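Local coordinates for uncharacterized protein (Bacteroides fragilis, PDB 3EWL) that is of unknown function but carries a C-terminal thioredoxin-like domain, the part present here, consistent with a thiol-disulfide redox role, at residues 32-37 with 67-72; 110-115 with 124-129. All blocks are in the same frame, centred on the assembly; numbering follows the deposited sequence.

Interaction 1. Residues 32-37 with 67-72; sequences LFFYDP and LAIYPD
F33 and I69 join two parallel strands. F33 N donates to L67 O at 2.9 Å, F33 O receives I69 N at 2.8 Å, and Y35 N reaches I69 O, each bond near 163°. L32 and L67 run side by side, their CD2 methyls 4.0 Å apart, and on the same face the F34 ring rests against I69 CB and CG2, flat ring and branched chain filling a buried face that helix 98-101 also touches. On the other face small A68 lets the Y35 ring lie close: with CG between backbone N and carbonyl carbon (chi1 75°), the ring folds back and sets CE2 3.7 Å from A68 CB. Y70 CB lies over a face of this ring. Past the strand ends, the Y70 ring is clasped between P37 CD, 3.5 Å from Y70 CE1, and D72 N over its opposite face, while Y35 O, buried without a hydrogen-bond partner, meets Y70 CD1 in the ring plane at 3.3 Å. A water donates to D36 OD1 and D72 OD2, probably easing carboxylate repulsion; D38 N holds D36 OD2, and R100 forms a salt bridge with D72. Helix 40-50 adjoins F33 and Y35, and strands 112-116 and 90-93 continue the sheet.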
loop_
_atom_site.group_PDB
_atom_site.type_symbol
_atom_site.label_atom_id
_atom_site.label_comp_id
_atom_site.label_asym_id
_atom_site.label_seq_id
_atom_site.Cartn_x
_atom_site.Cartn_y
_atom_site.Cartn_z
ATOM N N LEU A 32 3.283 -0.391 -1.366
ATOM C CA LEU A 32 2.069 0.403 -1.455
ATOM C C LEU A 32 0.936 -0.440 -2.022
ATOM O O LEU A 32 1.113 -1.121 -3.025
ATOM C CB LEU A 32 2.260 1.622 -2.358
ATOM C CG LEU A 32 3.430 2.543 -2.098
ATOM C CD1 LEU A 32 3.405 3.567 -3.242
ATOM C CD2 LEU A 32 3.400 3.225 -0.716
ATOM N N PHE A 33 -0.215 -0.386 -1.370
ATOM C CA PHE A 33 -1.366 -1.184 -1.758
ATOM C C PHE A 33 -2.541 -0.252 -2.013
ATOM O O PHE A 33 -3.199 0.196 -1.059
ATOM C CB PHE A 33 -1.692 -2.218 -0.647
ATOM C CG PHE A 33 -2.810 -3.200 -1.007
ATOM C CD1 PHE A 33 -2.559 -4.299 -1.820
ATOM C CD2 PHE A 33 -4.102 -3.041 -0.499
ATOM C CE1 PHE A 33 -3.582 -5.220 -2.136
ATOM C CE2 PHE A 33 -5.121 -3.974 -0.790
ATOM C CZ PHE A 33 -4.857 -5.058 -1.632
ATOM N N PHE A 34 -2.778 0.096 -3.282
ATOM C CA PHE A 34 -3.889 0.965 -3.607
ATOM C C PHE A 34 -5.123 0.149 -3.752
ATOM O O PHE A 34 -5.179 -0.747 -4.584
ATOM C CB PHE A 34 -3.627 1.860 -4.830
ATOM C CG PHE A 34 -2.404 2.751 -4.673
ATOM C CD1 PHE A 34 -2.452 3.908 -3.888
ATOM C CD2 PHE A 34 -1.179 2.387 -5.243
ATOM C CE1 PHE A 34 -1.295 4.726 -3.714
ATOM C CE2 PHE A 34 -0.026 3.193 -5.072
ATOM C CZ PHE A 34 -0.103 4.379 -4.315
ATOM N N TYR A 35 -6.130 0.455 -2.942
ATOM C CA TYR A 35 -7.296 -0.407 -2.883
ATOM C C TYR A 35 -8.615 0.362 -2.842
ATOM O O TYR A 35 -8.647 1.603 -2.703
ATOM C CB TYR A 35 -7.179 -1.346 -1.667
ATOM C CG TYR A 35 -7.457 -0.660 -0.319
ATOM C CD1 TYR A 35 -8.732 -0.692 0.242
ATOM C CD2 TYR A 35 -6.446 0.036 0.374
ATOM C CE1 TYR A 35 -9.015 -0.066 1.455
ATOM C CE2 TYR A 35 -6.718 0.658 1.607
ATOM C CZ TYR A 35 -8.013 0.595 2.134
ATOM O OH TYR A 35 -8.322 1.166 3.349
ATOM N N ASP A 36 -9.708 -0.400 -2.930
ATOM C CA ASP A 36 -11.025 0.140 -2.645
ATOM C C ASP A 36 -11.709 -0.710 -1.537
ATOM O O ASP A 36 -11.572 -1.934 -1.516
ATOM C CB ASP A 36 -11.854 0.160 -3.956
ATOM C CG ASP A 36 -13.173 0.851 -3.780
ATOM O OD1 ASP A 36 -13.272 2.059 -4.091
ATOM O OD2 ASP A 36 -14.096 0.179 -3.278
ATOM N N PRO A 37 -12.473 -0.070 -0.633
ATOM C CA PRO A 37 -13.131 -0.842 0.410
ATOM C C PRO A 37 -14.154 -1.837 -0.137
ATOM O O PRO A 37 -14.522 -2.784 0.575
ATOM C CB PRO A 37 -13.847 0.227 1.260
ATOM C CG PRO A 37 -13.875 1.477 0.405
ATOM C CD PRO A 37 -12.701 1.385 -0.489
ATOM N N LEU A 67 1.692 -0.187 3.366
ATOM C CA LEU A 67 0.899 1.002 3.415
ATOM C C LEU A 67 -0.244 0.853 2.413
ATOM O O LEU A 67 -0.067 0.999 1.202
ATOM C CB LEU A 67 1.767 2.235 3.120
ATOM C CG LEU A 67 1.048 3.578 3.079
ATOM C CD1 LEU A 67 0.275 3.858 4.393
ATOM C CD2 LEU A 67 2.036 4.666 2.764
ATOM N N ALA A 68 -1.417 0.548 2.941
ATOM C CA ALA A 68 -2.623 0.382 2.166
ATOM C C ALA A 68 -3.319 1.742 2.129
ATOM O O ALA A 68 -3.664 2.339 3.194
ATOM C CB ALA A 68 -3.517 -0.719 2.836
ATOM N N ILE A 69 -3.536 2.223 0.914
ATOM C CA ILE A 69 -4.034 3.540 0.680
ATOM C C ILE A 69 -5.313 3.533 -0.164
ATOM O O ILE A 69 -5.332 2.982 -1.286
ATOM C CB ILE A 69 -2.948 4.405 -0.060
ATOM C CG1 ILE A 69 -1.697 4.560 0.819
ATOM C CG2 ILE A 69 -3.498 5.789 -0.422
ATOM C CD1 ILE A 69 -1.984 5.325 2.212
ATOM N N TYR A 70 -6.364 4.170 0.352
ATOM C CA TYR A 70 -7.594 4.403 -0.438
ATOM C C TYR A 70 -7.488 5.807 -1.031
ATOM O O TYR A 70 -7.264 6.750 -0.303
ATOM C CB TYR A 70 -8.829 4.282 0.452
ATOM C CG TYR A 70 -10.136 4.640 -0.248
ATOM C CD1 TYR A 70 -10.555 3.977 -1.430
ATOM C CD2 TYR A 70 -10.962 5.619 0.288
ATOM C CE1 TYR A 70 -11.758 4.332 -2.062
ATOM C CE2 TYR A 70 -12.162 5.972 -0.317
ATOM C CZ TYR A 70 -12.571 5.326 -1.467
ATOM O OH TYR A 70 -13.783 5.730 -2.026
ATOM N N PRO A 71 -7.591 5.935 -2.372
ATOM C CA PRO A 71 -7.333 7.200 -3.038
ATOM C C PRO A 71 -8.571 7.974 -3.430
ATOM O O PRO A 71 -8.430 9.111 -3.915
ATOM C CB PRO A 71 -6.576 6.796 -4.307
ATOM C CG PRO A 71 -7.053 5.401 -4.593
ATOM C CD PRO A 71 -7.576 4.784 -3.312
ATOM N N ASP A 72 -9.757 7.395 -3.210
ATOM C CA ASP A 72 -10.996 8.014 -3.703
ATOM C C ASP A 72 -11.801 8.703 -2.596
ATOM O O ASP A 72 -11.193 9.107 -1.575
ATOM C CB ASP A 72 -11.761 7.048 -4.614
ATOM C CG ASP A 72 -10.919 6.681 -5.862
ATOM O OD1 ASP A 72 -10.456 7.634 -6.525
ATOM O OD2 ASP A 72 -10.658 5.480 -6.162
HETATM O O HOH W 1 -11.292 3.047 -6.020
#

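Interaction 2. Residues 110-115 with 124-129; sequences TPTIYL and LKDTSM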
loop_
_atom_site.group_PDB
_atom_site.type_symbol
_atom_site.label_atom_id
_atom_site.label_comp_id
_atom_site.label_asym_id
_atom_site.label_seq_id
_atom_site.Cartn_x
_atom_site.Cartn_y
_atom_site.Cartn_z
ATOM N N THR A 110 -8.095 -1.612 -8.924
ATOM C CA THR A 110 -7.800 -1.938 -7.523
ATOM C C THR A 110 -7.807 -3.422 -7.424
ATOM O O THR A 110 -8.752 -4.047 -7.870
ATOM C CB THR A 110 -8.792 -1.318 -6.507
ATOM O OG1 THR A 110 -10.118 -1.788 -6.769
ATOM C CG2 THR A 110 -8.779 0.186 -6.590
ATOM N N PRO A 111 -6.760 -4.008 -6.829
ATOM C CA PRO A 111 -5.577 -3.390 -6.200
ATOM C C PRO A 111 -4.536 -3.003 -7.249
ATOM O O PRO A 111 -4.501 -3.578 -8.313
ATOM C CB PRO A 111 -5.024 -4.512 -5.311
ATOM C CG PRO A 111 -5.416 -5.809 -6.056
ATOM C CD PRO A 111 -6.770 -5.487 -6.691
ATOM N N THR A 112 -3.748 -1.981 -6.972
ATOM C CA THR A 112 -2.513 -1.758 -7.714
ATOM C C THR A 112 -1.394 -1.736 -6.641
ATOM O O THR A 112 -1.495 -1.086 -5.594
ATOM C CB THR A 112 -2.538 -0.405 -8.475
ATOM O OG1 THR A 112 -3.629 -0.376 -9.424
ATOM C CG2 THR A 112 -1.184 -0.124 -9.191
ATOM N N ILE A 113 -0.315 -2.435 -6.922
ATOM C CA ILE A 113 0.708 -2.626 -5.952
ATOM C C ILE A 113 2.028 -2.093 -6.517
ATOM O O ILE A 113 2.365 -2.353 -7.703
ATOM C CB ILE A 113 0.824 -4.108 -5.662
ATOM C CG1 ILE A 113 -0.493 -4.638 -5.079
ATOM C CG2 ILE A 113 1.952 -4.390 -4.679
ATOM C CD1 ILE A 113 -1.021 -5.855 -5.811
ATOM N N TYR A 114 2.771 -1.405 -5.654
ATOM C CA TYR A 114 4.147 -1.002 -5.922
ATOM C C TYR A 114 5.050 -1.497 -4.791
ATOM O O TYR A 114 4.679 -1.431 -3.615
ATOM C CB TYR A 114 4.265 0.553 -6.013
ATOM C CG TYR A 114 3.636 1.220 -7.230
ATOM C CD1 TYR A 114 4.425 1.959 -8.121
ATOM C CD2 TYR A 114 2.271 1.155 -7.481
ATOM C CE1 TYR A 114 3.872 2.605 -9.215
ATOM C CE2 TYR A 114 1.723 1.781 -8.607
ATOM C CZ TYR A 114 2.547 2.494 -9.464
ATOM O OH TYR A 114 2.066 3.139 -10.582
ATOM N N LEU A 115 6.249 -1.961 -5.130
ATOM C CA LEU A 115 7.263 -2.186 -4.116
ATOM C C LEU A 115 8.316 -1.055 -4.135
ATOM O O LEU A 115 8.848 -0.712 -5.194
ATOM C CB LEU A 115 7.913 -3.544 -4.328
ATOM C CG LEU A 115 8.866 -3.943 -3.193
ATOM C CD1 LEU A 115 8.171 -4.013 -1.848
ATOM C CD2 LEU A 115 9.436 -5.291 -3.555
ATOM N N LEU A 124 9.484 -2.235 -7.850
ATOM C CA LEU A 124 8.517 -2.939 -8.696
ATOM C C LEU A 124 7.322 -2.031 -8.861
ATOM O O LEU A 124 6.769 -1.541 -7.860
ATOM C CB LEU A 124 8.069 -4.299 -8.118
ATOM C CG LEU A 124 9.038 -5.472 -8.000
ATOM C CD1 LEU A 124 8.317 -6.662 -7.353
ATOM C CD2 LEU A 124 9.596 -5.893 -9.378
ATOM N N LYS A 125 6.933 -1.821 -10.120
ATOM C CA LYS A 125 5.835 -0.931 -10.490
ATOM C C LYS A 125 4.554 -1.694 -10.906
ATOM O O LYS A 125 4.620 -2.568 -11.749
ATOM C CB LYS A 125 6.287 0.031 -11.600
ATOM C CG LYS A 125 5.122 0.501 -12.482
ATOM C CD LYS A 125 5.306 1.837 -13.110
ATOM C CE LYS A 125 3.940 2.287 -13.605
ATOM N NZ LYS A 125 3.966 3.734 -13.778
ATOM N N ASP A 126 3.397 -1.382 -10.313
ATOM C CA ASP A 126 2.122 -2.015 -10.714
ATOM C C ASP A 126 2.308 -3.535 -10.889
ATOM O O ASP A 126 2.029 -4.120 -11.960
ATOM C CB ASP A 126 1.606 -1.405 -12.013
ATOM C CG ASP A 126 0.212 -1.934 -12.415
ATOM O OD1 ASP A 126 -0.473 -2.578 -11.585
ATOM O OD2 ASP A 126 -0.215 -1.660 -13.566
ATOM N N THR A 127 2.756 -4.172 -9.821
ATOM C CA THR A 127 3.292 -5.505 -9.916
ATOM C C THR A 127 2.283 -6.574 -9.459
ATOM O O THR A 127 1.098 -6.261 -9.174
ATOM C CB THR A 127 4.657 -5.532 -9.186
ATOM O OG1 THR A 127 5.300 -6.787 -9.386
ATOM C CG2 THR A 127 4.489 -5.234 -7.687
ATOM N N SER A 128 2.728 -7.828 -9.441
ATOM C CA SER A 128 1.884 -8.941 -9.014
ATOM C C SER A 128 2.479 -9.812 -7.917
ATOM O O SER A 128 3.675 -9.741 -7.634
ATOM C CB SER A 128 1.512 -9.824 -10.205
ATOM O OG SER A 128 0.257 -9.409 -10.739
HETATM N N MSE A 129 1.624 -10.655 -7.336
HETATM C CA MSE A 129 1.984 -11.496 -6.225
HETATM C C MSE A 129 3.193 -12.386 -6.581
HETATM O O MSE A 129 4.171 -12.492 -5.811
HETATM C CB MSE A 129 0.765 -12.317 -5.785
HETATM C CG MSE A 129 1.013 -13.129 -4.531
HETATM SE SE MSE A 129 1.128 -11.968 -2.956
HETATM C CE MSE A 129 -0.762 -11.894 -2.530
HETATM O O HOH W 2 -3.106 -1.533 -11.720
HETATM O O HOH W 3 -0.514 -4.021 -9.343
HETATM O O HOH W 4 2.481 5.922 -11.846
#
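D126 OD1 is gripped by two waters while T112 CG2 rests against it at 3.5 Å. One water, 2.8 Å from D126 OD1, also donates to T112 OG1, whose direct protein partner is A109 O; the other, 2.7 Å from D126 OD1, accepts from I113 N and donates to T127 O, so a strand-edge N-H is satisfied through solvent. D126 OD2 pairs with R108, a second tie on this carboxylate. The left-handed backbone of D126 (phi 45°) turns the chain and brings T127 N to donate to I113 O at 2.8 Å. At the other end of the contact, L115 and L124 form an antiparallel hydrogen-bonded pair, with L115 N to L124 O at 2.8 Å; their CB atoms meet at 3.9 Å, and L115 packs on helix 129-137. The Y114 ring carries D126 N over the centre of one face, 3.8 Å above its plane, and extended K125 runs alongside, its CE 3.7 Å from Y114 OH. Apolar L115 suits the buried face, while L124 pairs with it at a more open edge and the charged chains suit the partly exposed margin: a short apolar pairing gives way to a water-mediated, charge-anchored turn leading into helix 129-137.

In the fold
Interactions 1 and 2 belong to one mixed sheet and meet where strand 29-34 lies beside antiparallel strand 112-116: L32 N probably bonds to Y114 O and F34 N to T112 O, while F33 packs on P111. Interaction 1 is central, a parallel pairing that relies on direct backbone bonds and aromatic packing, with a bridging water past the strand ends. Interaction 2 lies toward the sheet edge, where waters and charged side chains complete the pairing. Segments 32-37 and 110-115 both run toward C39 and C42, a probable CxxC motif of thioredoxin type: Y35 touches C42, and T110, before the cis-proline P111, touches both cysteines, as in thioredoxin-fold proteins.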